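Local coordinates for protein DNA polymerase beta (Leishmania infantum, PDB 4P4M) that adds deoxynucleotides to the end of a DNA primer on a template strand, and probably serves base excision and other DNA repair pathways, at residues Q301-K306 and D364-P369; V282-L287 and Y308-Y313; G314-G319 and D351-V356. All blocks are in the same frame, centred on the assembly; numbering follows the deposited sequence. Where two conformers were deposited one is given.

Contact 1: Q301-K306 and D364-P369; sequences QAAISK and DVLGMP. With nucleotides of chain C.
Within the thumb domain of this family X polymerase, the last turn of helix 293-305 packs against the Schellman motif that closes helix 359-365. The contact is small and largely apolar, 232 Å² summed over both sides. At its centre Leu-366 brings its CD2 branch up to the helix backbone, CD2 lying 3.8 Å from Ala-303 CA. Next to it the Met-368 chain runs extended as far as the sulfur and turns only at chi3 (58°), so the sulfur rather than the terminal methyl meets the helix, with SD 3.8 Å from Ala-302 CB. Lys-306 runs its aliphatic end alongside the Leu-366 carbonyl; its CE is 3.2 Å from Leu-366 O.

One shell further out, local hydrogen bonds shape both partners. Gly-367 takes a positive phi (65°) and its N returns a hydrogen bond of 3.1 Å to Asp-364 O, which turns the chain so that Met-368 follows Leu-366 onto the helix. Ser-305 OG donates to Ala-302 O at 2.7 Å in the last turn of helix 293-305. Met-299 and Tyr-308 also touch Leu-366. Gln-301 and Ile-304 instead meet the DNA of chain C: Gln-301 NE2 makes a weak hydrogen bond to OP2 of DA1 (136°), and Ile-304 CD1 lies 3.6 Å from O3' of DA1.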
# COMPACT_ATOMS: atom_id res chain seq x y z
N GLN A 301 -8.11 5.74 17.04
CA GLN A 301 -8.29 5.87 18.49
C GLN A 301 -9.57 6.66 18.79
O GLN A 301 -10.33 6.31 19.70
CB GLN A 301 -7.08 6.55 19.14
CG GLN A 301 -5.85 5.66 19.28
CD GLN A 301 -4.61 6.44 19.73
OE1 GLN A 301 -4.51 7.65 19.55
NE2 GLN A 301 -3.65 5.72 20.33
N ALA A 302 -9.79 7.74 18.04
CA ALA A 302 -11.02 8.52 18.20
C ALA A 302 -12.25 7.65 17.96
O ALA A 302 -13.26 7.76 18.67
CB ALA A 302 -11.01 9.73 17.26
N ALA A 303 -12.19 6.80 16.93
CA ALA A 303 -13.27 5.86 16.64
C ALA A 303 -13.52 4.94 17.83
O ALA A 303 -14.66 4.77 18.27
CB ALA A 303 -12.96 5.04 15.36
N ILE A 304 -12.45 4.33 18.35
CA ILE A 304 -12.57 3.45 19.52
C ILE A 304 -13.28 4.17 20.68
O ILE A 304 -14.17 3.61 21.31
CB ILE A 304 -11.18 2.97 20.02
CG1 ILE A 304 -10.59 1.91 19.08
CG2 ILE A 304 -11.30 2.42 21.45
CD1 ILE A 304 -9.13 1.58 19.37
N SER A 305 -12.87 5.40 20.96
CA SER A 305 -13.45 6.14 22.09
C SER A 305 -14.96 6.35 21.95
O SER A 305 -15.66 6.52 22.95
CB SER A 305 -12.73 7.47 22.29
OG SER A 305 -13.11 8.42 21.31
N LYS A 306 -15.45 6.33 20.71
CA LYS A 306 -16.87 6.55 20.45
C LYS A 306 -17.65 5.27 20.12
O LYS A 306 -18.83 5.32 19.75
CB LYS A 306 -17.05 7.58 19.33
CG LYS A 306 -16.62 8.99 19.75
CD LYS A 306 -16.97 10.02 18.70
CE LYS A 306 -16.74 11.43 19.22
NZ LYS A 306 -17.70 11.82 20.29
N ASP A 364 -16.78 14.08 10.62
CA ASP A 364 -18.00 14.59 11.27
C ASP A 364 -18.59 13.61 12.28
O ASP A 364 -18.95 13.99 13.39
CB ASP A 364 -19.07 14.96 10.23
CG ASP A 364 -18.68 16.16 9.37
OD1 ASP A 364 -17.79 16.93 9.77
OD2 ASP A 364 -19.29 16.33 8.29
N VAL A 365 -18.73 12.35 11.87
CA VAL A 365 -19.31 11.32 12.74
C VAL A 365 -18.41 11.08 13.96
O VAL A 365 -18.90 10.74 15.05
CB VAL A 365 -19.55 10.01 11.97
CG1 VAL A 365 -19.92 8.86 12.91
CG2 VAL A 365 -20.65 10.22 10.93
N LEU A 366 -17.11 11.28 13.79
CA LEU A 366 -16.17 11.06 14.89
C LEU A 366 -15.91 12.32 15.72
O LEU A 366 -15.10 12.31 16.65
CB LEU A 366 -14.85 10.49 14.36
CG LEU A 366 -14.97 9.10 13.73
CD1 LEU A 366 -13.60 8.60 13.29
CD2 LEU A 366 -15.64 8.10 14.69
N GLY A 367 -16.60 13.41 15.38
CA GLY A 367 -16.44 14.66 16.10
C GLY A 367 -15.08 15.32 16.00
O GLY A 367 -14.65 16.00 16.93
N MET A 368 -14.39 15.13 14.87
CA MET A 368 -13.07 15.71 14.63
C MET A 368 -13.14 16.78 13.55
O MET A 368 -13.82 16.60 12.55
CB MET A 368 -12.09 14.64 14.16
CG MET A 368 -11.93 13.46 15.09
SD MET A 368 -10.93 12.16 14.32
CE MET A 368 -9.40 13.03 13.97
N PRO A 369 -12.40 17.89 13.73
CA PRO A 369 -12.35 18.94 12.70
C PRO A 369 -11.75 18.41 11.41
O PRO A 369 -10.72 17.74 11.46
CB PRO A 369 -11.39 19.97 13.30
CG PRO A 369 -11.27 19.63 14.74
CD PRO A 369 -11.50 18.16 14.86
OP3 DA C 1 -4.21 1.36 20.81
P DA C 1 -3.24 1.39 19.69
OP1 DA C 1 -2.57 0.08 19.63
OP2 DA C 1 -2.46 2.63 19.83
O5' DA C 1 -4.06 1.52 18.32
C5' DA C 1 -5.13 2.42 18.17
C4' DA C 1 -5.91 2.02 16.92
O4' DA C 1 -5.05 2.19 15.77
C3' DA C 1 -6.38 0.57 16.90
O3' DA C 1 -7.67 0.58 16.28
C2' DA C 1 -5.30 -0.13 16.07
C1' DA C 1 -4.86 0.95 15.09
N9 DA C 1 -3.45 0.89 14.67
C8 DA C 1 -2.38 0.62 15.49
N7 DA C 1 -1.22 0.64 14.87
C5 DA C 1 -1.54 0.94 13.56
C6 DA C 1 -0.72 1.11 12.41
N6 DA C 1 0.62 0.97 12.44
N1 DA C 1 -1.33 1.41 11.25
C2 DA C 1 -2.68 1.54 11.25
N3 DA C 1 -3.54 1.41 12.27
C4 DA C 1 -2.90 1.11 13.42
P DT C 2 -8.57 -0.75 16.23
OP1 DT C 2 -9.99 -0.32 16.15
OP2 DT C 2 -8.13 -1.65 17.32
O5' DT C 2 -8.15 -1.43 14.86
C5' DT C 2 -8.50 -0.78 13.64
C4' DT C 2 -7.75 -1.44 12.49
O4' DT C 2 -6.33 -1.14 12.59
C3' DT C 2 -7.88 -2.96 12.41
O3' DT C 2 -8.75 -3.23 11.29
C2' DT C 2 -6.45 -3.44 12.17
C1' DT C 2 -5.70 -2.14 11.83
N1 DT C 2 -4.22 -2.19 12.11
C2 DT C 2 -3.35 -1.87 11.08
O2 DT C 2 -3.70 -1.53 9.96
N3 DT C 2 -2.02 -1.94 11.40
C4 DT C 2 -1.48 -2.30 12.62
O4 DT C 2 -0.27 -2.33 12.78
C5 DT C 2 -2.44 -2.62 13.65
C7 DT C 2 -1.95 -3.03 15.02
C6 DT C 2 -3.74 -2.56 13.36

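Contact 2: V282-L287 and Y308-Y313; sequences VPTAML and YLLNEY. With nucleotides of chain C.
Thr-284, in the first turn of helix 282-290, is the residue that meets most of the 308-313 chain. Its OG1 sits in the crowded position between backbone N and carbonyl carbon, 2.9 Å from Glu-312 O; Ser-281 O is a second acceptor for the same single proton, so which of the two receives it is not settled. The other branch of Thr-284 crosses Leu-310 obliquely, CG2 being 4.1 Å from Leu-310 CD1. A water bridges the two backbones, donating to Thr-284 O at 2.8 Å and to Asn-311 O at 2.8 Å, so one molecule ties the two backbones together through a carbonyl of each.

Ala-285 follows, and its small side chain lets Glu-312 come close, CB resting on the Glu-312 carbonyl oxygen. The Glu-312 side chain then leads away from helix 282-290: with chi1 57° and chi2 bent to -95°, its CG lies 3.7 Å above the centre of the Tyr-313 ring, and OE2 forms a salt bridge with Arg-275, which probably offsets the carboxylate's charge beside the DNA. Further along, the Leu-287 side chain packs on Met-299 and Val-362.

What the helix backs is an Asx turn: Asn-311 OD1 accepts from Tyr-313 N at 2.8 Å, and also from Gly-314 N. Two donors on OD1 fix the rotation of the amide, leaving ND2 to donate to OP1 of DA3 of chain C at 2.8 Å (137°). Tyr-313 OH donates to OP1 of DC4 of chain C at 2.7 Å. The geometry is that of an Asx turn in the connection of the thumb's beta hairpin that binds successive phosphates of one DNA strand.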
# COMPACT_ATOMS: atom_id res chain seq x y z
N VAL A 282 -14.41 3.09 -0.90
CA VAL A 282 -13.42 4.05 -1.41
C VAL A 282 -13.14 5.27 -0.49
O VAL A 282 -11.99 5.64 -0.29
CB VAL A 282 -13.73 4.46 -2.89
CG1 VAL A 282 -12.89 5.65 -3.31
CG2 VAL A 282 -13.48 3.25 -3.82
N PRO A 283 -14.18 5.90 0.08
CA PRO A 283 -13.88 7.05 0.95
C PRO A 283 -13.01 6.69 2.16
O PRO A 283 -12.10 7.45 2.52
CB PRO A 283 -15.28 7.53 1.41
CG PRO A 283 -16.21 7.07 0.28
CD PRO A 283 -15.63 5.73 -0.14
N THR A 284 -13.30 5.57 2.81
CA THR A 284 -12.49 5.15 3.95
C THR A 284 -11.09 4.65 3.51
O THR A 284 -10.13 4.76 4.26
CB THR A 284 -13.20 4.07 4.80
OG1 THR A 284 -13.83 3.12 3.94
CG2 THR A 284 -14.28 4.72 5.69
N ALA A 285 -10.98 4.10 2.30
CA ALA A 285 -9.67 3.69 1.79
C ALA A 285 -8.82 4.92 1.42
O ALA A 285 -7.60 4.92 1.60
CB ALA A 285 -9.82 2.74 0.57
N MET A 286 -9.46 5.97 0.90
CA MET A 286 -8.73 7.21 0.64
C MET A 286 -8.13 7.75 1.94
O MET A 286 -6.98 8.20 1.96
CB MET A 286 -9.62 8.25 -0.04
CG MET A 286 -9.90 7.93 -1.50
SD MET A 286 -11.09 9.04 -2.25
CE MET A 286 -10.19 10.59 -2.15
N LEU A 287 -8.90 7.70 3.03
CA LEU A 287 -8.37 8.13 4.32
C LEU A 287 -7.18 7.28 4.75
O LEU A 287 -6.13 7.80 5.13
CB LEU A 287 -9.44 8.05 5.42
CG LEU A 287 -10.37 9.24 5.63
CD1 LEU A 287 -11.52 8.82 6.56
CD2 LEU A 287 -9.60 10.44 6.20
N TYR A 308 -16.72 2.91 17.77
CA TYR A 308 -16.60 2.54 16.36
C TYR A 308 -15.33 1.75 16.06
O TYR A 308 -14.35 1.81 16.81
CB TYR A 308 -16.59 3.78 15.46
CG TYR A 308 -17.89 4.54 15.40
CD1 TYR A 308 -18.20 5.49 16.36
CD2 TYR A 308 -18.81 4.31 14.37
CE1 TYR A 308 -19.40 6.19 16.31
CE2 TYR A 308 -20.01 5.01 14.31
CZ TYR A 308 -20.30 5.95 15.28
OH TYR A 308 -21.48 6.65 15.24
N LEU A 309 -15.38 1.02 14.95
CA LEU A 309 -14.20 0.45 14.29
C LEU A 309 -14.00 1.18 12.96
O LEU A 309 -14.92 1.25 12.14
CB LEU A 309 -14.41 -1.04 13.99
CG LEU A 309 -13.40 -1.68 13.02
CD1 LEU A 309 -12.06 -1.86 13.72
CD2 LEU A 309 -13.92 -3.02 12.47
N LEU A 310 -12.81 1.75 12.75
CA LEU A 310 -12.44 2.39 11.48
C LEU A 310 -11.29 1.63 10.80
O LEU A 310 -10.24 1.39 11.42
CB LEU A 310 -12.04 3.84 11.71
CG LEU A 310 -11.61 4.64 10.47
CD1 LEU A 310 -12.80 4.77 9.50
CD2 LEU A 310 -11.08 6.03 10.84
N ASN A 311 -11.49 1.25 9.55
CA ASN A 311 -10.42 0.68 8.72
C ASN A 311 -10.61 1.13 7.26
O ASN A 311 -11.42 2.02 6.99
CB ASN A 311 -10.35 -0.86 8.86
CG ASN A 311 -11.65 -1.54 8.47
OD1 ASN A 311 -12.38 -1.05 7.61
ND2 ASN A 311 -11.94 -2.69 9.10
N GLU A 312 -9.86 0.54 6.32
CA GLU A 312 -9.99 0.98 4.93
C GLU A 312 -11.33 0.60 4.32
O GLU A 312 -11.77 1.21 3.33
CB GLU A 312 -8.85 0.45 4.04
CG GLU A 312 -8.69 -1.08 4.04
CD GLU A 312 -7.64 -1.56 5.04
OE1 GLU A 312 -7.71 -1.17 6.23
OE2 GLU A 312 -6.74 -2.32 4.63
N TYR A 313 -11.99 -0.40 4.90
CA TYR A 313 -13.21 -0.95 4.33
C TYR A 313 -14.48 -0.22 4.77
O TYR A 313 -15.50 -0.26 4.07
CB TYR A 313 -13.33 -2.44 4.65
CG TYR A 313 -12.14 -3.23 4.15
CD1 TYR A 313 -11.85 -3.29 2.79
CD2 TYR A 313 -11.31 -3.91 5.04
CE1 TYR A 313 -10.74 -4.00 2.33
CE2 TYR A 313 -10.21 -4.63 4.57
CZ TYR A 313 -9.94 -4.68 3.21
OH TYR A 313 -8.86 -5.39 2.72
P DA C 3 -8.97 -4.73 10.75
OP1 DA C 3 -10.32 -4.79 10.13
OP2 DA C 3 -8.59 -5.69 11.80
O5' DA C 3 -7.88 -4.87 9.60
C5' DA C 3 -7.91 -4.01 8.46
C4' DA C 3 -6.79 -4.39 7.53
O4' DA C 3 -5.52 -4.01 8.11
C3' DA C 3 -6.71 -5.89 7.24
O3' DA C 3 -6.91 -6.05 5.86
C2' DA C 3 -5.28 -6.28 7.63
C1' DA C 3 -4.55 -4.94 7.72
N9 DA C 3 -3.48 -5.00 8.72
C8 DA C 3 -3.65 -5.19 10.06
N7 DA C 3 -2.51 -5.22 10.73
C5 DA C 3 -1.54 -5.05 9.76
C6 DA C 3 -0.14 -5.00 9.83
N6 DA C 3 0.55 -5.12 10.98
N1 DA C 3 0.53 -4.82 8.67
C2 DA C 3 -0.16 -4.71 7.52
N3 DA C 3 -1.48 -4.75 7.34
C4 DA C 3 -2.12 -4.92 8.51
P DT C 2 -8.57 -0.75 16.23
OP1 DT C 2 -9.99 -0.32 16.15
OP2 DT C 2 -8.13 -1.65 17.32
O5' DT C 2 -8.15 -1.43 14.86
C5' DT C 2 -8.50 -0.78 13.64
C4' DT C 2 -7.75 -1.44 12.49
O4' DT C 2 -6.33 -1.14 12.59
C3' DT C 2 -7.88 -2.96 12.41
O3' DT C 2 -8.75 -3.23 11.29
C2' DT C 2 -6.45 -3.44 12.17
C1' DT C 2 -5.70 -2.14 11.83
N1 DT C 2 -4.22 -2.19 12.11
C2 DT C 2 -3.35 -1.87 11.08
O2 DT C 2 -3.70 -1.53 9.96
N3 DT C 2 -2.02 -1.94 11.40
C4 DT C 2 -1.48 -2.30 12.62
O4 DT C 2 -0.27 -2.33 12.78
C5 DT C 2 -2.44 -2.62 13.65
C7 DT C 2 -1.95 -3.03 15.02
C6 DT C 2 -3.74 -2.56 13.36
P DC C 4 -7.03 -7.52 5.20
OP1 DC C 4 -8.13 -7.48 4.21
OP2 DC C 4 -7.03 -8.53 6.28
O5' DC C 4 -5.64 -7.68 4.41
C5' DC C 4 -5.26 -6.74 3.40
C4' DC C 4 -4.06 -7.24 2.63
O4' DC C 4 -2.88 -7.08 3.47
C3' DC C 4 -4.10 -8.70 2.20
O3' DC C 4 -3.55 -8.72 0.88
C2' DC C 4 -3.24 -9.41 3.25
C1' DC C 4 -2.25 -8.32 3.69
N1 DC C 4 -1.88 -8.36 5.15
C2 DC C 4 -0.53 -8.22 5.49
O2 DC C 4 0.30 -8.09 4.58
N3 DC C 4 -0.16 -8.25 6.80
C4 DC C 4 -1.09 -8.40 7.75
N4 DC C 4 -0.67 -8.41 9.03
C5 DC C 4 -2.48 -8.54 7.43
C6 DC C 4 -2.83 -8.51 6.13
O HOH W 1 -10.43 4.68 7.02

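Contact 3: G314-G319 and D351-V356; sequences GLFKLG and DKRVEV
Three hydrogen bonds hold a water lodged between the two backbones: it accepts two and donates one. It accepts from Leu-315 N at 2.9 Å and from Arg-353 NH1 at 3.2 Å, and donates to Val-354 O at 2.9 Å, so it stands in for the second backbone bond of the Leu-315/Val-354 pair, whose first is direct. The direct pairing consists of two nearly straight bonds: Val-354 N to Leu-315 O, 2.9 Å and 169°, with the donor almost along the C=O axis, and Lys-317 N to Lys-352 O, 2.9 Å and 170°, with the donor above the carbonyl plane.

These two bonds flank Phe-316 and Arg-353, which makes them a non-hydrogen-bonded antiparallel pair. The 351-356 loop pairs by this one bridge along an edge of strand 315-317, whose other edge pairs with strand 308-310, Phe-316 bonding to Leu-309 in this small thumb-domain hairpin.

On one side of the ribbon, Phe-316 and Arg-353 run side by side, pointing the same way. The Arg-353 chain bends at chi3 and presents a guanidinium face to the ring, Phe-316 CE1 standing 4.1 Å above its centre; the planes are 63° apart, so ring and guanidinium are tilted rather than stacked flat. NE forms a salt bridge with Glu-350, and NH1, bonded to Tyr-313 O as well as to the water, comes within 3.6 Å of Gly-314 CA. The other side carries Leu-315, Lys-317 and Val-354: Leu-315 CD2 packs on Val-354 CB, and Lys-317 CB on Val-354 CG2. Beyond the second bond Lys-352 bends at chi2 and passes its methylenes across the next carbonyl, CD lying 3.4 Å from Lys-317 O.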
# COMPACT_ATOMS: atom_id res chain seq x y z
N GLY A 314 -14.42 0.46 5.91
CA GLY A 314 -15.60 1.21 6.35
C GLY A 314 -15.51 1.78 7.75
O GLY A 314 -14.49 1.62 8.43
N LEU A 315 -16.57 2.47 8.16
CA LEU A 315 -16.74 2.96 9.53
C LEU A 315 -17.88 2.14 10.12
O LEU A 315 -19.00 2.18 9.60
CB LEU A 315 -17.09 4.46 9.52
CG LEU A 315 -17.43 5.14 10.86
CD1 LEU A 315 -16.20 5.15 11.80
CD2 LEU A 315 -17.95 6.56 10.65
N PHE A 316 -17.61 1.40 11.20
CA PHE A 316 -18.59 0.43 11.72
C PHE A 316 -18.95 0.75 13.18
O PHE A 316 -18.07 0.90 14.02
CB PHE A 316 -18.02 -1.01 11.62
CG PHE A 316 -17.60 -1.39 10.23
CD1 PHE A 316 -18.52 -1.88 9.32
CD2 PHE A 316 -16.27 -1.22 9.82
CE1 PHE A 316 -18.13 -2.21 8.01
CE2 PHE A 316 -15.87 -1.55 8.53
CZ PHE A 316 -16.80 -2.05 7.62
N LYS A 317 -20.25 0.86 13.46
CA LYS A 317 -20.70 1.23 14.80
C LYS A 317 -20.92 -0.01 15.64
O LYS A 317 -21.91 -0.73 15.45
CB LYS A 317 -22.00 2.07 14.72
CG LYS A 317 -22.38 2.77 16.06
CD LYS A 317 -23.60 3.66 15.85
CE LYS A 317 -24.08 4.29 17.15
NZ LYS A 317 -23.06 5.16 17.75
N LEU A 318 -20.01 -0.26 16.58
CA LEU A 318 -20.01 -1.50 17.35
C LEU A 318 -20.91 -1.42 18.58
O LEU A 318 -21.46 -2.43 19.02
CB LEU A 318 -18.58 -1.89 17.77
CG LEU A 318 -17.53 -2.02 16.65
CD1 LEU A 318 -16.19 -2.47 17.22
CD2 LEU A 318 -18.00 -2.98 15.56
N GLY A 319 -21.06 -0.22 19.13
CA GLY A 319 -21.87 -0.01 20.32
C GLY A 319 -21.04 0.17 21.59
O GLY A 319 -19.99 0.80 21.57
N ASP A 351 -23.48 -5.29 8.77
CA ASP A 351 -24.72 -4.77 9.36
C ASP A 351 -24.47 -3.53 10.23
O ASP A 351 -25.39 -2.74 10.48
CB ASP A 351 -25.42 -5.83 10.21
CG ASP A 351 -26.08 -6.92 9.37
OD1 ASP A 351 -26.38 -6.67 8.19
OD2 ASP A 351 -26.30 -8.03 9.91
N LYS A 352 -23.24 -3.38 10.71
CA LYS A 352 -22.87 -2.25 11.58
C LYS A 352 -22.39 -1.02 10.81
O LYS A 352 -22.11 0.02 11.41
CB LYS A 352 -21.76 -2.66 12.55
CG LYS A 352 -22.03 -3.93 13.36
CD LYS A 352 -23.13 -3.71 14.37
CE LYS A 352 -23.16 -4.83 15.41
NZ LYS A 352 -23.69 -6.09 14.84
N ARG A 353 -22.30 -1.13 9.48
CA ARG A 353 -21.72 -0.06 8.68
C ARG A 353 -22.51 1.25 8.76
O ARG A 353 -23.73 1.26 8.63
CB ARG A 353 -21.59 -0.47 7.20
CG ARG A 353 -21.03 0.68 6.30
CD ARG A 353 -21.08 0.35 4.79
NE ARG A 353 -20.29 -0.85 4.46
CZ ARG A 353 -18.99 -0.84 4.20
NH1 ARG A 353 -18.31 0.30 4.23
NH2 ARG A 353 -18.36 -1.98 3.92
N VAL A 354 -21.79 2.34 8.99
CA VAL A 354 -22.35 3.67 8.77
C VAL A 354 -21.88 4.11 7.39
O VAL A 354 -20.68 4.36 7.18
CB VAL A 354 -21.87 4.69 9.82
CG1 VAL A 354 -22.31 6.12 9.44
CG2 VAL A 354 -22.38 4.31 11.21
N GLU A 355 -22.80 4.18 6.44
CA GLU A 355 -22.44 4.56 5.08
C GLU A 355 -21.86 5.97 5.02
O GLU A 355 -22.38 6.89 5.65
CB GLU A 355 -23.65 4.44 4.15
CG GLU A 355 -24.09 3.01 3.90
CD GLU A 355 -25.30 2.93 2.99
OE1 GLU A 355 -25.49 3.85 2.17
OE2 GLU A 355 -26.06 1.94 3.10
N VAL A 356 -20.77 6.13 4.26
CA VAL A 356 -20.20 7.46 4.04
C VAL A 356 -19.90 7.68 2.56
O VAL A 356 -19.64 6.72 1.84
CB VAL A 356 -18.92 7.68 4.89
CG1 VAL A 356 -19.25 7.66 6.37
CG2 VAL A 356 -17.84 6.63 4.56
O HOH W 2 -18.47 2.95 6.04

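In the fold
All three contacts belong to the thumb domain; contacts 2 and 3 share the two-stranded antiparallel sheet of strands 308-310 and 315-317, and contact 1 packs against it. Along the chain contacts 1 and 2 interleave, helix 282-290 leading into helix 293-305 and then strand 308-310; contact 2 closes before contact 3 opens, and contact 3 falls between the two segments of contact 1. Centres of contacts 2 and 3 are about 10 Å apart, and each is about 13 Å from contact 1. Tyr-308, Leu-315, Val-365 and Leu-366 pack together where the three converge. Contacts 1 and 2 reach the DNA of chain C, so one compact core carries the residues that meet consecutive nucleotides.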